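Local atomic coordinates of extracellular subtilisin-like serine proteinase (Vibrio sp. PA-44, PDB entry 1SH7), a protein that probably cleaves peptide bonds as a calcium-binding, subtilisin-like serine endopeptidase secreted by a psychrotrophic Vibrio. Residues T32-D37 with V112-Q117; S123-S128 with V149-A154. One frame throughout, in Å; residues are numbered along the deposited sequence.

In the fold
From the N terminus, strand 32-37 comes first, an interior strand of the seven-stranded parallel sheet, between 90-95 and 123-127. The chain then runs through strand 51-56, helix 70-79 and strand 90-95 before helix 105-118 runs back along one face of that sheet; interaction 1 closes this loop of 74 intervening residues. Strand 123-127 follows the helix directly, and interaction 2 closes the shorter loop containing helix 135-146. The two loops are in series and neither encloses the other, yet the centres of the two contacts lie about 8 Å apart. Strands 32-37 and 123-127 are neighbours, with Tyr34 N to Val124 O and Tyr34 O to Asn126 N both 2.8 Å, and Val112 packs on Met127.

Interaction 1 of 2, residues T32-D37 with V112-Q117; sequences TAYVID and VDWVAQ
Tyr34 CG and Ile36 CG1 both stand beside their own backbone N, anti to the carbonyl carbon (chi1 -68° and -59°), and from these alternate strand positions the two side chains reach Val115 on helix 105-118. Val115 has CG1 anti to its backbone N, which leaves CG2 as the methyl that meets both: it lies 3.7 Å from Tyr34 CB and 3.9 Å from Ile36 CD1. The approaches differ. Ile36 and Val115 meet tip to tip, whereas Tyr34 passes alongside Val115, the two pointing opposite ways. Trp114 leaves the helix to one side, but the far end of its indole comes nearer to the strand, until CZ3 lies 3.9 Å from Tyr34 CE1; the two side chains cross at about a right angle, and Tyr34 CD1 sits at the indole edge, in its plane. Val112, one turn before Val115, adds a looser touch, CG2 to Ile36 CD1 at 4.4 Å. No hydrogen bond crosses the contact, so the interaction is apolar packing. Helix and strand segments run nearly antiparallel, at 167°, with axes 9.9 Å apart. Such a helix lying against a parallel sheet is typical of the alpha/beta core of subtilases, whose predicted charge-relay residue Asp37 ends this strand.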
loop_
_atom_site.group_PDB
_atom_site.type_symbol
_atom_site.label_atom_id
_atom_site.label_comp_id
_atom_site.label_asym_id
_atom_site.label_seq_id
_atom_site.Cartn_x
_atom_site.Cartn_y
_atom_site.Cartn_z
ATOM N N THR A 32 5.906 -11.275 -3.369
ATOM C CA THR A 32 5.605 -11.305 -1.958
ATOM C C THR A 32 5.450 -9.858 -1.482
ATOM O O THR A 32 6.287 -9.018 -1.794
ATOM C CB THR A 32 6.717 -12.036 -1.211
ATOM O OG1 THR A 32 6.818 -13.414 -1.646
ATOM C CG2 THR A 32 6.425 -12.140 0.290
ATOM N N ALA A 33 4.376 -9.598 -0.744
ATOM C CA ALA A 33 4.134 -8.295 -0.135
ATOM C C ALA A 33 4.346 -8.438 1.349
ATOM O O ALA A 33 3.704 -9.290 1.965
ATOM C CB ALA A 33 2.721 -7.819 -0.406
ATOM N N TYR A 34 5.222 -7.583 1.895
ATOM C CA TYR A 34 5.536 -7.551 3.313
ATOM C C TYR A 34 4.709 -6.445 3.956
ATOM O O TYR A 34 4.867 -5.280 3.604
ATOM C CB TYR A 34 7.036 -7.322 3.513
ATOM C CG TYR A 34 7.831 -8.491 3.051
ATOM C CD1 TYR A 34 8.118 -9.557 3.920
ATOM C CD2 TYR A 34 8.246 -8.581 1.742
ATOM C CE1 TYR A 34 8.810 -10.666 3.475
ATOM C CE2 TYR A 34 8.943 -9.704 1.278
ATOM C CZ TYR A 34 9.211 -10.741 2.157
ATOM O OH TYR A 34 9.899 -11.849 1.708
ATOM N N VAL A 35 3.814 -6.823 4.868
ATOM C CA VAL A 35 2.866 -5.896 5.465
ATOM C C VAL A 35 3.347 -5.524 6.843
ATOM O O VAL A 35 3.322 -6.357 7.757
ATOM C CB VAL A 35 1.470 -6.522 5.474
ATOM C CG1 VAL A 35 0.455 -5.614 6.114
ATOM C CG2 VAL A 35 1.100 -6.914 4.056
ATOM N N ILE A 36 3.869 -4.297 6.967
ATOM C CA ILE A 36 4.503 -3.826 8.194
ATOM C C ILE A 36 3.419 -3.044 8.918
ATOM O O ILE A 36 3.092 -1.934 8.557
ATOM C CB ILE A 36 5.752 -2.959 7.886
ATOM C CG1 ILE A 36 6.790 -3.776 7.073
ATOM C CG2 ILE A 36 6.358 -2.395 9.160
ATOM C CD1 ILE A 36 7.939 -2.942 6.467
ATOM N N ASP A 37 2.845 -3.654 9.933
ATOM C CA ASP A 37 1.590 -3.156 10.468
ATOM C C ASP A 37 1.258 -3.832 11.812
ATOM O O ASP A 37 2.174 -4.177 12.561
ATOM C CB ASP A 37 0.490 -3.381 9.422
ATOM C CG ASP A 37 -0.550 -2.302 9.429
ATOM O OD1 ASP A 37 -1.247 -2.171 10.462
ATOM O OD2 ASP A 37 -0.794 -1.599 8.422
ATOM N N VAL A 112 11.453 -2.995 9.520
ATOM C CA VAL A 112 11.950 -2.527 8.218
ATOM C C VAL A 112 13.244 -3.290 7.857
ATOM O O VAL A 112 13.375 -3.827 6.755
ATOM C CB VAL A 112 12.159 -1.001 8.221
ATOM C CG1 VAL A 112 12.905 -0.523 6.975
ATOM C CG2 VAL A 112 10.821 -0.283 8.400
ATOM N N ASP A 113 14.178 -3.352 8.798
ATOM C CA ASP A 113 15.429 -4.095 8.660
ATOM C C ASP A 113 15.173 -5.587 8.379
ATOM O O ASP A 113 15.890 -6.217 7.597
ATOM C CB ASP A 113 16.255 -3.981 9.949
ATOM C CG ASP A 113 16.889 -2.620 10.142
ATOM O OD1 ASP A 113 17.503 -2.443 11.236
ATOM O OD2 ASP A 113 16.858 -1.685 9.283
ATOM N N TRP A 114 14.159 -6.152 9.028
ATOM C CA TRP A 114 13.821 -7.557 8.837
ATOM C C TRP A 114 13.389 -7.853 7.402
ATOM O O TRP A 114 13.743 -8.883 6.819
ATOM C CB TRP A 114 12.712 -7.964 9.816
ATOM C CG TRP A 114 12.438 -9.408 9.826
ATOM C CD1 TRP A 114 12.981 -10.335 10.661
ATOM C CD2 TRP A 114 11.581 -10.135 8.928
ATOM N NE1 TRP A 114 12.474 -11.575 10.380
ATOM C CE2 TRP A 114 11.621 -11.485 9.315
ATOM C CE3 TRP A 114 10.746 -9.774 7.871
ATOM C CZ2 TRP A 114 10.869 -12.473 8.673
ATOM C CZ3 TRP A 114 10.019 -10.755 7.228
ATOM C CH2 TRP A 114 10.097 -12.080 7.618
ATOM N N VAL A 115 12.612 -6.941 6.843
ATOM C CA VAL A 115 12.197 -7.058 5.435
ATOM C C VAL A 115 13.424 -6.965 4.521
ATOM O O VAL A 115 13.608 -7.807 3.645
ATOM C CB VAL A 115 11.132 -5.995 5.073
ATOM C CG1 VAL A 115 10.947 -5.891 3.597
ATOM C CG2 VAL A 115 9.788 -6.310 5.776
ATOM N N ALA A 116 14.299 -5.998 4.733
ATOM C CA ALA A 116 15.513 -5.916 3.915
ATOM C C ALA A 116 16.330 -7.223 4.013
ATOM O O ALA A 116 16.794 -7.766 2.992
ATOM C CB ALA A 116 16.368 -4.740 4.324
ATOM N N GLN A 117 16.432 -7.773 5.218
ATOM C CA GLN A 117 17.258 -8.968 5.424
ATOM C C GLN A 117 16.588 -10.268 4.923
ATOM O O GLN A 117 17.281 -11.218 4.590
ATOM C CB GLN A 117 17.641 -9.129 6.890
ATOM C CG GLN A 117 18.617 -8.079 7.397
ATOM C CD GLN A 117 18.656 -7.984 8.918
ATOM O OE1 GLN A 117 18.298 -8.936 9.617
ATOM N NE2 GLN A 117 19.081 -6.833 9.432
#

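Interaction 2 of 2, residues S123-S128 with V149-A154; sequences SVANMS and VSFMLA. With PMS (phenylmethanesulfonic acid), chain F.
Phe151 turns one ring face to Ala125, whose CB lies 3.5 Å from the ring centroid and only 7° off the normal, a CH-pi contact. In the plane at the ring edge lie Val149 O and Met127 SD, the sulfur 3.7 Å from Phe151 CD2 in a Met-aromatic contact. The Met127 chain stays extended through chi2 (-175°), carrying SD out to that edge; side by side with it, Leu153 brings CD2 to 3.8 Å from Met127 CB. On the other face of the sheet, the Val124 and Met152 side chains cross at about a right angle, with Val124 CG2 3.9 Å from Met152 CG. The parallel strands share four backbone hydrogen bonds: Ala125 N to Ser150 O, Met152 N to Ala125 O and Met127 N to Met152 O are nearly straight, while Ala154 N to Met127 O is longer, 3.1 Å, with an N-H...O angle of 156°. At the other end a water accepts from Ser150 N. Ala154 CB lies 3.8 Å from O2S of the bound phenylmethanesulfonic acid. The chemistry implies a backbone-bonded, apolar-packed strand pair reaching the ligand pocket, where Ser128 OG and O hydrogen-bond Ser220 O and His70 NE2 of two predicted charge-relay residues.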
loop_
_atom_site.group_PDB
_atom_site.type_symbol
_atom_site.label_atom_id
_atom_site.label_comp_id
_atom_site.label_asym_id
_atom_site.label_seq_id
_atom_site.Cartn_x
_atom_site.Cartn_y
_atom_site.Cartn_z
ATOM N N SER A 123 9.679 -8.586 -4.399
ATOM C CA SER A 123 9.105 -8.167 -3.136
ATOM C C SER A 123 8.696 -6.692 -3.150
ATOM O O SER A 123 9.349 -5.881 -3.780
ATOM C CB SER A 123 10.134 -8.370 -2.027
ATOM O OG SER A 123 10.526 -9.716 -1.944
ATOM N N VAL A 124 7.629 -6.375 -2.423
ATOM C CA VAL A 124 7.260 -5.025 -2.084
ATOM C C VAL A 124 6.882 -4.957 -0.601
ATOM O O VAL A 124 6.336 -5.939 -0.037
ATOM C CB VAL A 124 6.106 -4.530 -2.946
ATOM C CG1 VAL A 124 4.812 -5.378 -2.754
ATOM C CG2 VAL A 124 5.845 -3.082 -2.697
ATOM N N ALA A 125 7.170 -3.818 0.026
ATOM C CA ALA A 125 6.821 -3.606 1.430
ATOM C C ALA A 125 5.743 -2.523 1.540
ATOM O O ALA A 125 5.776 -1.544 0.789
ATOM C CB ALA A 125 8.015 -3.177 2.215
ATOM N N ASN A 126 4.820 -2.713 2.491
ATOM C CA ASN A 126 3.757 -1.773 2.778
ATOM C C ASN A 126 3.846 -1.255 4.205
ATOM O O ASN A 126 3.777 -2.039 5.144
ATOM C CB ASN A 126 2.381 -2.427 2.584
ATOM C CG ASN A 126 1.248 -1.426 2.674
ATOM O OD1 ASN A 126 0.808 -1.074 3.759
ATOM N ND2 ASN A 126 0.771 -0.977 1.533
ATOM N N MET A 127 4.008 0.064 4.345
ATOM C CA MET A 127 3.960 0.748 5.628
ATOM C C MET A 127 2.774 1.720 5.717
ATOM O O MET A 127 2.888 2.877 5.385
ATOM C CB MET A 127 5.284 1.489 5.886
ATOM C CG MET A 127 6.469 0.573 5.906
ATOM S SD MET A 127 7.963 1.433 6.355
ATOM C CE MET A 127 7.726 1.539 8.066
ATOM N N SER A 128 1.628 1.227 6.159
ATOM C CA SER A 128 0.441 2.024 6.349
ATOM C C SER A 128 0.469 2.586 7.778
ATOM O O SER A 128 -0.357 2.260 8.598
ATOM C CB SER A 128 -0.798 1.171 6.108
ATOM O OG SER A 128 -1.126 1.127 4.732
ATOM N N VAL A 149 14.218 -3.463 -2.210
ATOM C CA VAL A 149 12.791 -3.639 -1.967
ATOM C C VAL A 149 12.051 -2.301 -2.005
ATOM O O VAL A 149 12.394 -1.389 -1.237
ATOM C CB VAL A 149 12.573 -4.314 -0.591
ATOM C CG1 VAL A 149 11.090 -4.329 -0.200
ATOM C CG2 VAL A 149 13.140 -5.727 -0.624
ATOM N N SER A 150 11.059 -2.180 -2.897
ATOM C CA SER A 150 10.249 -0.958 -2.983
ATOM C C SER A 150 9.353 -0.819 -1.728
ATOM O O SER A 150 8.833 -1.818 -1.231
ATOM C CB SER A 150 9.350 -0.996 -4.228
ATOM O OG SER A 150 10.115 -0.874 -5.415
ATOM N N PHE A 151 9.183 0.413 -1.237
ATOM C CA PHE A 151 8.402 0.680 -0.060
ATOM C C PHE A 151 7.273 1.655 -0.390
ATOM O O PHE A 151 7.548 2.776 -0.872
ATOM C CB PHE A 151 9.275 1.269 1.065
ATOM C CG PHE A 151 9.890 0.226 1.983
ATOM C CD1 PHE A 151 10.838 -0.659 1.497
ATOM C CD2 PHE A 151 9.502 0.130 3.293
ATOM C CE1 PHE A 151 11.380 -1.635 2.273
ATOM C CE2 PHE A 151 10.039 -0.816 4.111
ATOM C CZ PHE A 151 11.003 -1.717 3.610
ATOM N N MET A 152 6.037 1.217 -0.126
ATOM C CA MET A 152 4.828 2.039 -0.225
ATOM C C MET A 152 4.490 2.588 1.178
ATOM O O MET A 152 4.425 1.834 2.122
ATOM C CB MET A 152 3.666 1.223 -0.775
ATOM C CG MET A 152 4.003 0.328 -1.991
ATOM S SD MET A 152 4.441 1.246 -3.430
ATOM C CE MET A 152 6.189 1.009 -3.482
ATOM N N LEU A 153 4.295 3.902 1.293
ATOM C CA LEU A 153 4.195 4.615 2.576
ATOM C C LEU A 153 2.928 5.470 2.627
ATOM O O LEU A 153 2.653 6.182 1.679
ATOM C CB LEU A 153 5.416 5.547 2.742
ATOM C CG LEU A 153 6.771 4.894 2.457
ATOM C CD1 LEU A 153 7.880 5.959 2.436
ATOM C CD2 LEU A 153 7.076 3.801 3.441
ATOM N N ALA A 154 2.154 5.415 3.727
ATOM C CA ALA A 154 0.978 6.247 3.855
ATOM C C ALA A 154 1.366 7.700 4.094
ATOM O O ALA A 154 2.263 7.992 4.890
ATOM C CB ALA A 154 0.110 5.755 4.952
HETATM C C PMS F . -3.106 4.492 9.874
HETATM S S PMS F . -2.795 5.187 8.198
HETATM C C1 PMS F . -3.777 5.532 10.751
HETATM C C2 PMS F . -5.142 5.436 11.036
HETATM C C3 PMS F . -5.756 6.400 11.837
HETATM C C4 PMS F . -5.009 7.456 12.359
HETATM C C5 PMS F . -3.645 7.549 12.077
HETATM C C6 PMS F . -3.033 6.586 11.278
HETATM O O2S PMS F . -1.430 6.347 8.429
HETATM O O1S PMS F . -4.190 5.947 7.775
HETATM O O HOH W 1 10.289 -3.980 -5.125
#